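Local coordinates for cyclic nucleotide-binding protein (Ruegeria pomeroyi, PDB 3FX3) that probably acts as a DNA-binding transcription factor of the Crp type, pairing a cyclic nucleotide-binding domain with a helix-turn-helix domain, at residues B[25-28]-B[29-33]; B[56-60]-B[61-65]; B[111-114]-B[115-118]; B[125-128]-B[129-133]. All coordinates share one frame; numbering follows the deposited sequence.

All four contacts are local ones within the N-terminal part of the chain. Interaction 2 is the most central, a corner between two strands built from valines and a glycine, with one charged residue at its surface. Interactions 1 and 3 are partly buried and touch each other: helix 24-31 lays Leu30 on Ile112 and Phe117, where strand 107-113 runs into helix 114-123. Interaction 4 is buried between helix 114-123 of its own chain and the second subunit. Interactions 2 and 3 share a sheet, and His56 ND1 lies 2.8 Å from His111 ND1, a probable hydrogen bond. Helical backbone bonds dominate interactions 1 and 4, apolar packing interaction 2; interaction 3 mixes helix-start bonds with proline and valine packing.

Interaction 1: B[25-28]-B[29-33]; sequences QHVD and ALLSQ. With PO4 (phosphate ion), chain F.
Val27 O receives the shortest direct bond between the two halves of this helical stretch, from Leu31 N at 2.9 Å, and the N-H points at it almost straight (172°). The i to i+4 pattern is that of an alpha-helix, here in helix 24-31. Ser32 N continues it to Asp28 O at 3.0 Å, whereas Leu30 N reaches His26 O only weakly. A water spans the outer side, donating to Gln25 O and accepting from Ala29 N at 2.9 Å; the small methyl of Ala29 suits this exposed position. On the buried side Val27 and Leu31 run out in parallel from the helix, with Val27 CG1 3.6 Å from Leu31 CD1. Val27 holds CG1 anti to its backbone N (chi1 172°), which turns that methyl to Leu31. Both branched side chains also pack on Ile19 of helix 17-20, while Asp28, on the exposed side, forms a salt bridge with Arg14. Farther along, Ser32 and Gln33 are exposed and suitably polar. Gln33 NE2 also bonds back to Ala29 O, from above the carbonyl plane. A phosphate ion, probably from the crystallisation liquor, is hydrogen-bonded by Lys10 NZ and, through its O3, by Ser32 OG at 2.9 Å.

Interaction 2: B[56-60]-B[61-65]; sequences HVVID and GWVKL
Apolar packing joins Val58 to Val63 on the inner side of the corner. Val58 CG2 lies 4.0 Å from Val63 CG2, the two side chains passing each other head to tail. In both valines CG2 stands anti to the carbonyl carbon, and this branch does the touching. Val58's other methyl, CG1, lies anti to the backbone N (chi1 -176°) and is thereby carried to 3.5 Å from Gly61 O. Short branched side chains suit this buried place, where Phe86 of strand 84-86 packs against both valines.

The backbone makes the corner possible. Strand 54-58 belongs to one antiparallel sheet and strand 62-68 to another, so the chain passes between the two sheets of the cyclic nucleotide-binding domain, a double-stranded beta-helix (jelly-roll) fold as in the cupin clan. Two residues, Ile59 and Asp60, stand against the single Glu108 of strand 107-113, which makes a classic beta bulge. Gly61 has a positive phi (92°), and a beta-carbon there would run into Asp60 O; glycine avoids the collision.

Among polar links, a water on the outer side of the turn accepts from Gly61 N at 3.0 Å and donates to Asp60 OD1 at 3.1 Å; an acidic residue suits this exposed position. Two backbone atoms are hydrogen-bonded elsewhere, Gly61 O to Thr81 OG1 and Trp62 N to Thr105 OG1.

Interaction 3: B[111-114]-B[115-118]; sequences HIPS and PVFV
Hydrogen bonds from Val116, Phe117 and Val118 close the first turn after the strand. Ser114 O takes a nearly straight bond from Val118 N (2.9 Å, 178°) and a weak one from Phe117 N. Pro113, at the N-cap position, accepts a weak bond from Val116 N through its carbonyl O at 3.0 Å. Proline suits the opening turn because it has no N-H to donate: Pro115 N, in the first turn, needs no acceptor.

Apolar contacts follow the same turn. The Pro113 ring and Val116 extend alongside each other in a common direction, with Pro113 CG 4.1 Å from Val116 CG2; Val116 puts this methyl anti to its carbonyl carbon. Pro115 CD also packs on the Pro113 ring, 4.0 Å from Pro113 CB. Ser114 CB lies 3.4 Å from Pro115 CD, but CD is bonded to the peptide nitrogen, so the covalent chain itself brings the two together.

The small Ser114 side chain is buried, and its OG is hydrogen-bonded to Ala52 O. The contact thus joins the end of strand 107-113 to helix 114-123 within the cyclic nucleotide-binding domain, with Phe117 packing on Ile55 of strand 54-58, Leu92 of helix 88-93 and Leu30 of helix 24-31.

Interaction 4: B[125-128]-B[129-133]; sequences PEIC and ISILA
Ile127 sets CG2 anti to its backbone N, while Ile131 swings CG1 anti to its carbonyl carbon (chi1 -57°) and extends CD1 beyond it; the pair therefore lie side by side, with Ile127 CG2 3.8 Å from Ile131 CD1. They sit one turn apart in the opening turns of helix 125-147, the long helix that in the Crp family runs along the dimer interface. Branched apolar side chains suit this face, where Ile127 meets Leu120 and Met121 of helix 114-123 and Ile131 meets Phe117 of the same helix as well as Leu132 of the second subunit.

Four backbone i to i+4 bonds join 125-128 to 129-133, among them Leu132 N to Cys128 O at 2.8 Å and Ile129 N to Pro125 O at 3.0 Å. The Glu126 side chain, bent at chi2, brings its carboxylate alongside Ile129, OE1 lying 4.0 Å from Ile129 CD1, while OE2 forms a salt bridge with Arg122 of the second subunit; an acidic residue suits that basic partner. Cys128 SG is joined by a disulfide to Cys128 of the second subunit, a covalent link across the dimer. The hydroxyl of Ser130 folds back on its own helix: Ser130 OG and Ser130 N both donate to Glu126 O at 3.0 Å, reaching it from opposite faces of its carbonyl plane.

Interaction 1: B[25-28]-B[29-33]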
loop_
_atom_site.group_PDB
_atom_site.type_symbol
_atom_site.label_atom_id
_atom_site.label_comp_id
_atom_site.label_asym_id
_atom_site.label_seq_id
_atom_site.Cartn_x
_atom_site.Cartn_y
_atom_site.Cartn_z
ATOM N N GLN B 25 -10.581 -17.379 -11.531
ATOM C CA GLN B 25 -11.518 -17.993 -12.464
ATOM C C GLN B 25 -12.257 -16.997 -13.356
ATOM O O GLN B 25 -12.907 -17.395 -14.315
ATOM C CB GLN B 25 -12.525 -18.899 -11.737
ATOM C CG GLN B 25 -13.621 -18.169 -10.957
ATOM C CD GLN B 25 -13.240 -17.825 -9.501
ATOM O OE1 GLN B 25 -12.047 -17.646 -9.159
ATOM N NE2 GLN B 25 -14.275 -17.728 -8.630
ATOM N N HIS B 26 -12.170 -15.706 -13.044
ATOM C CA HIS B 26 -12.882 -14.717 -13.835
ATOM C C HIS B 26 -11.967 -13.916 -14.748
ATOM O O HIS B 26 -12.451 -13.167 -15.609
ATOM C CB HIS B 26 -13.682 -13.804 -12.921
ATOM C CG HIS B 26 -14.809 -14.494 -12.232
ATOM N ND1 HIS B 26 -15.919 -14.958 -12.908
ATOM C CD2 HIS B 26 -15.004 -14.799 -10.928
ATOM C CE1 HIS B 26 -16.739 -15.544 -12.050
ATOM N NE2 HIS B 26 -16.205 -15.461 -10.844
ATOM N N VAL B 27 -10.657 -14.067 -14.575
ATOM C CA VAL B 27 -9.706 -13.293 -15.350
ATOM C C VAL B 27 -9.829 -13.512 -16.876
ATOM O O VAL B 27 -9.848 -12.557 -17.629
ATOM C CB VAL B 27 -8.265 -13.563 -14.899
ATOM C CG1 VAL B 27 -7.269 -12.900 -15.842
ATOM C CG2 VAL B 27 -8.063 -13.057 -13.452
ATOM N N ASP B 28 -9.863 -14.757 -17.332
ATOM C CA ASP B 28 -9.774 -15.031 -18.784
ATOM C C ASP B 28 -10.958 -14.411 -19.521
ATOM O O ASP B 28 -10.784 -13.774 -20.564
ATOM C CB ASP B 28 -9.756 -16.537 -19.089
ATOM C CG ASP B 28 -8.426 -17.203 -18.770
ATOM O OD1 ASP B 28 -7.414 -16.490 -18.578
ATOM O OD2 ASP B 28 -8.388 -18.469 -18.728
ATOM N N ALA B 29 -12.157 -14.591 -18.973
ATOM C CA ALA B 29 -13.366 -14.074 -19.611
ATOM C C ALA B 29 -13.271 -12.547 -19.731
ATOM O O ALA B 29 -13.655 -11.986 -20.753
ATOM C CB ALA B 29 -14.644 -14.502 -18.829
ATOM N N LEU B 30 -12.726 -11.885 -18.721
ATOM C CA LEU B 30 -12.634 -10.417 -18.756
ATOM C C LEU B 30 -11.543 -9.921 -19.731
ATOM O O LEU B 30 -11.773 -8.984 -20.496
ATOM C CB LEU B 30 -12.449 -9.862 -17.358
ATOM C CG LEU B 30 -12.282 -8.346 -17.182
ATOM C CD1 LEU B 30 -12.864 -7.855 -15.889
ATOM C CD2 LEU B 30 -10.812 -7.986 -17.197
ATOM N N LEU B 31 -10.378 -10.576 -19.725
ATOM C CA LEU B 31 -9.311 -10.252 -20.658
ATOM C C LEU B 31 -9.757 -10.445 -22.114
ATOM O O LEU B 31 -9.293 -9.723 -23.016
ATOM C CB LEU B 31 -8.065 -11.099 -20.387
ATOM C CG LEU B 31 -7.283 -10.834 -19.089
ATOM C CD1 LEU B 31 -6.052 -11.717 -19.069
ATOM C CD2 LEU B 31 -6.900 -9.365 -18.909
ATOM N N SER B 32 -10.657 -11.401 -22.343
ATOM C CA SER B 32 -11.167 -11.660 -23.692
ATOM C C SER B 32 -12.059 -10.534 -24.189
ATOM O O SER B 32 -12.348 -10.496 -25.358
ATOM C CB SER B 32 -11.964 -12.974 -23.762
ATOM O OG SER B 32 -11.100 -14.108 -23.796
ATOM N N GLN B 33 -12.488 -9.629 -23.297
ATOM C CA GLN B 33 -13.306 -8.491 -23.691
ATOM C C GLN B 33 -12.492 -7.196 -23.761
ATOM O O GLN B 33 -13.052 -6.115 -23.909
ATOM C CB GLN B 33 -14.478 -8.370 -22.730
ATOM C CG GLN B 33 -15.424 -9.557 -22.892
ATOM C CD GLN B 33 -16.526 -9.533 -21.893
ATOM O OE1 GLN B 33 -17.525 -8.844 -22.095
ATOM N NE2 GLN B 33 -16.373 -10.294 -20.796
HETATM P P PO4 F . -9.763 -12.805 -27.309
HETATM O O1 PO4 F . -10.949 -11.863 -27.408
HETATM O O2 PO4 F . -8.575 -12.158 -26.610
HETATM O O3 PO4 F . -10.244 -14.052 -26.589
HETATM O O4 PO4 F . -9.271 -13.132 -28.706
HETATM O O HOH W 1 -12.813 -16.533 -16.910
#

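Interaction 2: B[56-60]-B[61-65]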
loop_
_atom_site.group_PDB
_atom_site.type_symbol
_atom_site.label_atom_id
_atom_site.label_comp_id
_atom_site.label_asym_id
_atom_site.label_seq_id
_atom_site.Cartn_x
_atom_site.Cartn_y
_atom_site.Cartn_z
ATOM N N HIS B 56 -7.389 1.075 -17.599
ATOM C CA HIS B 56 -6.228 1.006 -18.488
ATOM C C HIS B 56 -5.080 0.235 -17.903
ATOM O O HIS B 56 -4.745 0.403 -16.748
ATOM C CB HIS B 56 -5.779 2.425 -18.856
ATOM C CG HIS B 56 -6.922 3.334 -19.154
ATOM N ND1 HIS B 56 -7.614 3.297 -20.344
ATOM C CD2 HIS B 56 -7.538 4.273 -18.391
ATOM C CE1 HIS B 56 -8.586 4.191 -20.315
ATOM N NE2 HIS B 56 -8.561 4.802 -19.141
ATOM N N VAL B 57 -4.468 -0.588 -18.741
ATOM C CA VAL B 57 -3.313 -1.367 -18.384
ATOM C C VAL B 57 -2.221 -1.221 -19.459
ATOM O O VAL B 57 -2.436 -1.589 -20.638
ATOM C CB VAL B 57 -3.677 -2.856 -18.259
ATOM C CG1 VAL B 57 -2.467 -3.627 -17.758
ATOM C CG2 VAL B 57 -4.893 -3.072 -17.310
ATOM N N VAL B 58 -1.069 -0.681 -19.074
ATOM C CA VAL B 58 0.049 -0.517 -20.007
ATOM C C VAL B 58 0.660 -1.890 -20.282
ATOM O O VAL B 58 0.917 -2.642 -19.343
ATOM C CB VAL B 58 1.103 0.443 -19.459
ATOM C CG1 VAL B 58 2.240 0.686 -20.506
ATOM C CG2 VAL B 58 0.437 1.753 -19.039
ATOM N N ILE B 59 0.782 -2.252 -21.561
ATOM C CA ILE B 59 1.427 -3.487 -21.978
ATOM C C ILE B 59 2.883 -3.209 -22.331
ATOM O O ILE B 59 3.763 -4.035 -22.061
ATOM C CB ILE B 59 0.735 -4.093 -23.189
ATOM C CG1 ILE B 59 -0.740 -4.370 -22.870
ATOM C CG2 ILE B 59 1.474 -5.353 -23.665
ATOM C CD1 ILE B 59 -1.011 -5.124 -21.560
ATOM N N ASP B 60 3.142 -2.041 -22.906
ATOM C CA ASP B 60 4.502 -1.643 -23.282
ATOM C C ASP B 60 4.599 -0.131 -23.343
ATOM O O ASP B 60 3.623 0.526 -23.724
ATOM C CB ASP B 60 4.853 -2.189 -24.678
ATOM C CG ASP B 60 6.354 -2.094 -24.986
ATOM O OD1 ASP B 60 7.161 -2.729 -24.269
ATOM O OD2 ASP B 60 6.727 -1.352 -25.902
ATOM N N GLY B 61 5.754 0.431 -23.005
ATOM C CA GLY B 61 5.969 1.881 -23.109
ATOM C C GLY B 61 5.639 2.619 -21.828
ATOM O O GLY B 61 5.451 2.012 -20.792
ATOM N N TRP B 62 5.591 3.942 -21.902
ATOM C CA TRP B 62 5.385 4.813 -20.737
ATOM C C TRP B 62 4.249 5.792 -21.016
ATOM O O TRP B 62 4.223 6.443 -22.061
ATOM C CB TRP B 62 6.656 5.593 -20.440
ATOM C CG TRP B 62 7.729 4.764 -19.828
ATOM C CD1 TRP B 62 8.651 4.002 -20.475
ATOM C CD2 TRP B 62 7.979 4.600 -18.425
ATOM N NE1 TRP B 62 9.472 3.369 -19.556
ATOM C CE2 TRP B 62 9.065 3.720 -18.292
ATOM C CE3 TRP B 62 7.380 5.111 -17.271
ATOM C CZ2 TRP B 62 9.568 3.337 -17.051
ATOM C CZ3 TRP B 62 7.890 4.738 -16.033
ATOM C CH2 TRP B 62 8.985 3.874 -15.940
ATOM N N VAL B 63 3.323 5.901 -20.074
ATOM C CA VAL B 63 2.188 6.820 -20.168
ATOM C C VAL B 63 2.300 7.814 -19.034
ATOM O O VAL B 63 2.601 7.430 -17.902
ATOM C CB VAL B 63 0.869 6.036 -20.053
ATOM C CG1 VAL B 63 -0.348 6.957 -19.979
ATOM C CG2 VAL B 63 0.764 5.091 -21.240
ATOM N N LYS B 64 2.090 9.094 -19.310
ATOM C CA LYS B 64 2.073 10.082 -18.227
ATOM C C LYS B 64 0.653 10.571 -17.977
ATOM O O LYS B 64 -0.134 10.700 -18.913
ATOM C CB LYS B 64 3.000 11.253 -18.521
ATOM C CG LYS B 64 2.466 12.313 -19.493
ATOM C CD LYS B 64 3.420 13.525 -19.651
ATOM C CE LYS B 64 3.142 14.256 -20.968
ATOM N NZ LYS B 64 4.024 15.431 -21.241
ATOM N N LEU B 65 0.333 10.844 -16.722
ATOM C CA LEU B 65 -0.915 11.481 -16.357
ATOM C C LEU B 65 -0.559 12.884 -15.870
ATOM O O LEU B 65 0.380 13.035 -15.103
ATOM C CB LEU B 65 -1.608 10.713 -15.230
ATOM C CG LEU B 65 -2.494 9.508 -15.600
ATOM C CD1 LEU B 65 -1.955 8.722 -16.740
ATOM C CD2 LEU B 65 -2.768 8.588 -14.380
HETATM O O HOH W 2 8.085 -1.054 -21.849
#

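Interaction 3: B[111-114]-B[115-118]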
loop_
_atom_site.group_PDB
_atom_site.type_symbol
_atom_site.label_atom_id
_atom_site.label_comp_id
_atom_site.label_asym_id
_atom_site.label_seq_id
_atom_site.Cartn_x
_atom_site.Cartn_y
_atom_site.Cartn_z
ATOM N N HIS B 111 -7.275 -1.892 -22.829
ATOM C CA HIS B 111 -8.372 -1.172 -22.182
ATOM C C HIS B 111 -9.492 -2.174 -21.854
ATOM O O HIS B 111 -9.963 -2.882 -22.729
ATOM C CB HIS B 111 -8.935 -0.093 -23.121
ATOM C CG HIS B 111 -7.937 0.922 -23.586
ATOM N ND1 HIS B 111 -7.602 2.035 -22.844
ATOM C CD2 HIS B 111 -7.290 1.056 -24.772
ATOM C CE1 HIS B 111 -6.721 2.756 -23.516
ATOM N NE2 HIS B 111 -6.543 2.209 -24.700
ATOM N N ILE B 112 -9.939 -2.196 -20.612
ATOM C CA ILE B 112 -11.093 -3.011 -20.219
ATOM C C ILE B 112 -12.298 -2.089 -20.105
ATOM O O ILE B 112 -12.293 -1.190 -19.259
ATOM C CB ILE B 112 -10.890 -3.670 -18.872
ATOM C CG1 ILE B 112 -9.638 -4.554 -18.871
ATOM C CG2 ILE B 112 -12.130 -4.540 -18.533
ATOM C CD1 ILE B 112 -9.677 -5.660 -19.893
ATOM N N PRO B 113 -13.324 -2.288 -20.950
ATOM C CA PRO B 113 -14.458 -1.369 -20.835
ATOM C C PRO B 113 -15.095 -1.444 -19.451
ATOM O O PRO B 113 -15.268 -2.517 -18.917
ATOM C CB PRO B 113 -15.441 -1.835 -21.910
ATOM C CG PRO B 113 -14.652 -2.681 -22.827
ATOM C CD PRO B 113 -13.461 -3.230 -22.062
ATOM N N SER B 114 -15.415 -0.294 -18.879
ATOM C CA SER B 114 -15.974 -0.248 -17.539
ATOM C C SER B 114 -17.222 -1.107 -17.366
ATOM O O SER B 114 -17.304 -1.849 -16.381
ATOM C CB SER B 114 -16.302 1.197 -17.150
ATOM O OG SER B 114 -15.114 1.950 -17.197
ATOM N N PRO B 115 -18.182 -1.024 -18.315
ATOM C CA PRO B 115 -19.381 -1.838 -18.115
ATOM C C PRO B 115 -19.098 -3.338 -18.086
ATOM O O PRO B 115 -19.824 -4.055 -17.421
ATOM C CB PRO B 115 -20.319 -1.444 -19.284
ATOM C CG PRO B 115 -19.771 -0.088 -19.789
ATOM C CD PRO B 115 -18.252 -0.235 -19.565
ATOM N N VAL B 116 -18.019 -3.807 -18.712
ATOM C CA VAL B 116 -17.702 -5.233 -18.654
ATOM C C VAL B 116 -17.367 -5.649 -17.210
ATOM O O VAL B 116 -17.784 -6.713 -16.730
ATOM C CB VAL B 116 -16.532 -5.567 -19.601
ATOM C CG1 VAL B 116 -15.868 -6.896 -19.223
ATOM C CG2 VAL B 116 -17.030 -5.526 -21.095
ATOM N N PHE B 117 -16.613 -4.806 -16.524
ATOM C CA PHE B 117 -16.197 -5.095 -15.172
ATOM C C PHE B 117 -17.355 -4.844 -14.187
ATOM O O PHE B 117 -17.627 -5.658 -13.304
ATOM C CB PHE B 117 -14.984 -4.228 -14.847
ATOM C CG PHE B 117 -14.340 -4.518 -13.533
ATOM C CD1 PHE B 117 -14.340 -5.780 -12.979
ATOM C CD2 PHE B 117 -13.685 -3.522 -12.858
ATOM C CE1 PHE B 117 -13.710 -6.010 -11.742
ATOM C CE2 PHE B 117 -13.066 -3.759 -11.639
ATOM C CZ PHE B 117 -13.077 -5.009 -11.093
ATOM N N VAL B 118 -18.023 -3.709 -14.327
ATOM C CA VAL B 118 -19.122 -3.374 -13.443
ATOM C C VAL B 118 -20.290 -4.369 -13.534
ATOM O O VAL B 118 -20.843 -4.806 -12.494
ATOM C CB VAL B 118 -19.583 -1.908 -13.672
ATOM C CG1 VAL B 118 -20.904 -1.646 -13.004
ATOM C CG2 VAL B 118 -18.497 -0.929 -13.124
#

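Interaction 4: B[125-128]-B[129-133]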
loop_
_atom_site.group_PDB
_atom_site.type_symbol
_atom_site.label_atom_id
_atom_site.label_comp_id
_atom_site.label_asym_id
_atom_site.label_seq_id
_atom_site.Cartn_x
_atom_site.Cartn_y
_atom_site.Cartn_z
ATOM N N PRO B 125 -22.505 -10.313 -6.829
ATOM C CA PRO B 125 -21.783 -9.489 -5.838
ATOM C C PRO B 125 -20.735 -10.275 -5.028
ATOM O O PRO B 125 -19.857 -9.665 -4.445
ATOM C CB PRO B 125 -22.914 -8.887 -4.969
ATOM C CG PRO B 125 -24.032 -9.848 -5.095
ATOM C CD PRO B 125 -23.917 -10.519 -6.462
ATOM N N GLU B 126 -20.754 -11.593 -5.115
ATOM C CA GLU B 126 -19.672 -12.411 -4.613
ATOM C C GLU B 126 -18.332 -12.106 -5.304
ATOM O O GLU B 126 -17.274 -12.238 -4.699
ATOM C CB GLU B 126 -20.021 -13.876 -4.753
ATOM C CG GLU B 126 -21.268 -14.284 -3.885
ATOM C CD GLU B 126 -21.017 -14.169 -2.390
ATOM O OE1 GLU B 126 -19.818 -14.166 -1.979
ATOM O OE2 GLU B 126 -22.006 -14.062 -1.623
ATOM N N ILE B 127 -18.388 -11.615 -6.529
ATOM C CA ILE B 127 -17.183 -11.238 -7.230
ATOM C C ILE B 127 -16.585 -9.992 -6.598
ATOM O O ILE B 127 -15.395 -9.973 -6.272
ATOM C CB ILE B 127 -17.442 -11.089 -8.733
ATOM C CG1 ILE B 127 -17.826 -12.475 -9.286
ATOM C CG2 ILE B 127 -16.220 -10.502 -9.466
ATOM C CD1 ILE B 127 -18.157 -12.516 -10.814
ATOM N N CYS B 128 -17.396 -8.970 -6.362
ATOM C CA CYS B 128 -16.877 -7.738 -5.730
ATOM C C CYS B 128 -16.420 -8.031 -4.301
ATOM O O CYS B 128 -15.367 -7.544 -3.877
ATOM C CB CYS B 128 -17.932 -6.613 -5.769
ATOM S SG CYS B 128 -17.396 -5.040 -4.935
ATOM N N ILE B 129 -17.129 -8.905 -3.590
ATOM C CA ILE B 129 -16.701 -9.300 -2.251
ATOM C C ILE B 129 -15.303 -9.930 -2.264
ATOM O O ILE B 129 -14.491 -9.574 -1.418
ATOM C CB ILE B 129 -17.718 -10.199 -1.554
ATOM C CG1 ILE B 129 -18.985 -9.394 -1.219
ATOM C CG2 ILE B 129 -17.166 -10.874 -0.254
ATOM C CD1 ILE B 129 -20.160 -10.286 -0.882
ATOM N N SER B 130 -15.012 -10.833 -3.220
ATOM C CA SER B 130 -13.658 -11.448 -3.320
ATOM C C SER B 130 -12.611 -10.445 -3.657
ATOM O O SER B 130 -11.550 -10.455 -3.074
ATOM C CB SER B 130 -13.597 -12.538 -4.382
ATOM O OG SER B 130 -14.607 -13.420 -4.012
ATOM N N ILE B 131 -12.920 -9.581 -4.613
ATOM C CA ILE B 131 -11.978 -8.553 -5.005
ATOM C C ILE B 131 -11.657 -7.650 -3.824
ATOM O O ILE B 131 -10.504 -7.362 -3.545
ATOM C CB ILE B 131 -12.425 -7.734 -6.220
ATOM C CG1 ILE B 131 -12.678 -8.653 -7.421
ATOM C CG2 ILE B 131 -11.297 -6.708 -6.581
ATOM C CD1 ILE B 131 -13.440 -8.002 -8.597
ATOM N N LEU B 132 -12.670 -7.251 -3.096
ATOM C CA LEU B 132 -12.468 -6.366 -1.944
ATOM C C LEU B 132 -11.701 -7.062 -0.840
ATOM O O LEU B 132 -10.910 -6.417 -0.140
ATOM C CB LEU B 132 -13.832 -5.848 -1.446
ATOM C CG LEU B 132 -13.858 -4.813 -0.324
ATOM C CD1 LEU B 132 -13.087 -3.518 -0.719
ATOM C CD2 LEU B 132 -15.351 -4.503 0.104
ATOM N N ALA B 133 -11.930 -8.366 -0.645
ATOM C CA ALA B 133 -11.150 -9.088 0.369
ATOM C C ALA B 133 -9.667 -8.924 -0.003
ATOM O O ALA B 133 -8.844 -8.546 0.836
ATOM C CB ALA B 133 -11.518 -10.576 0.444
#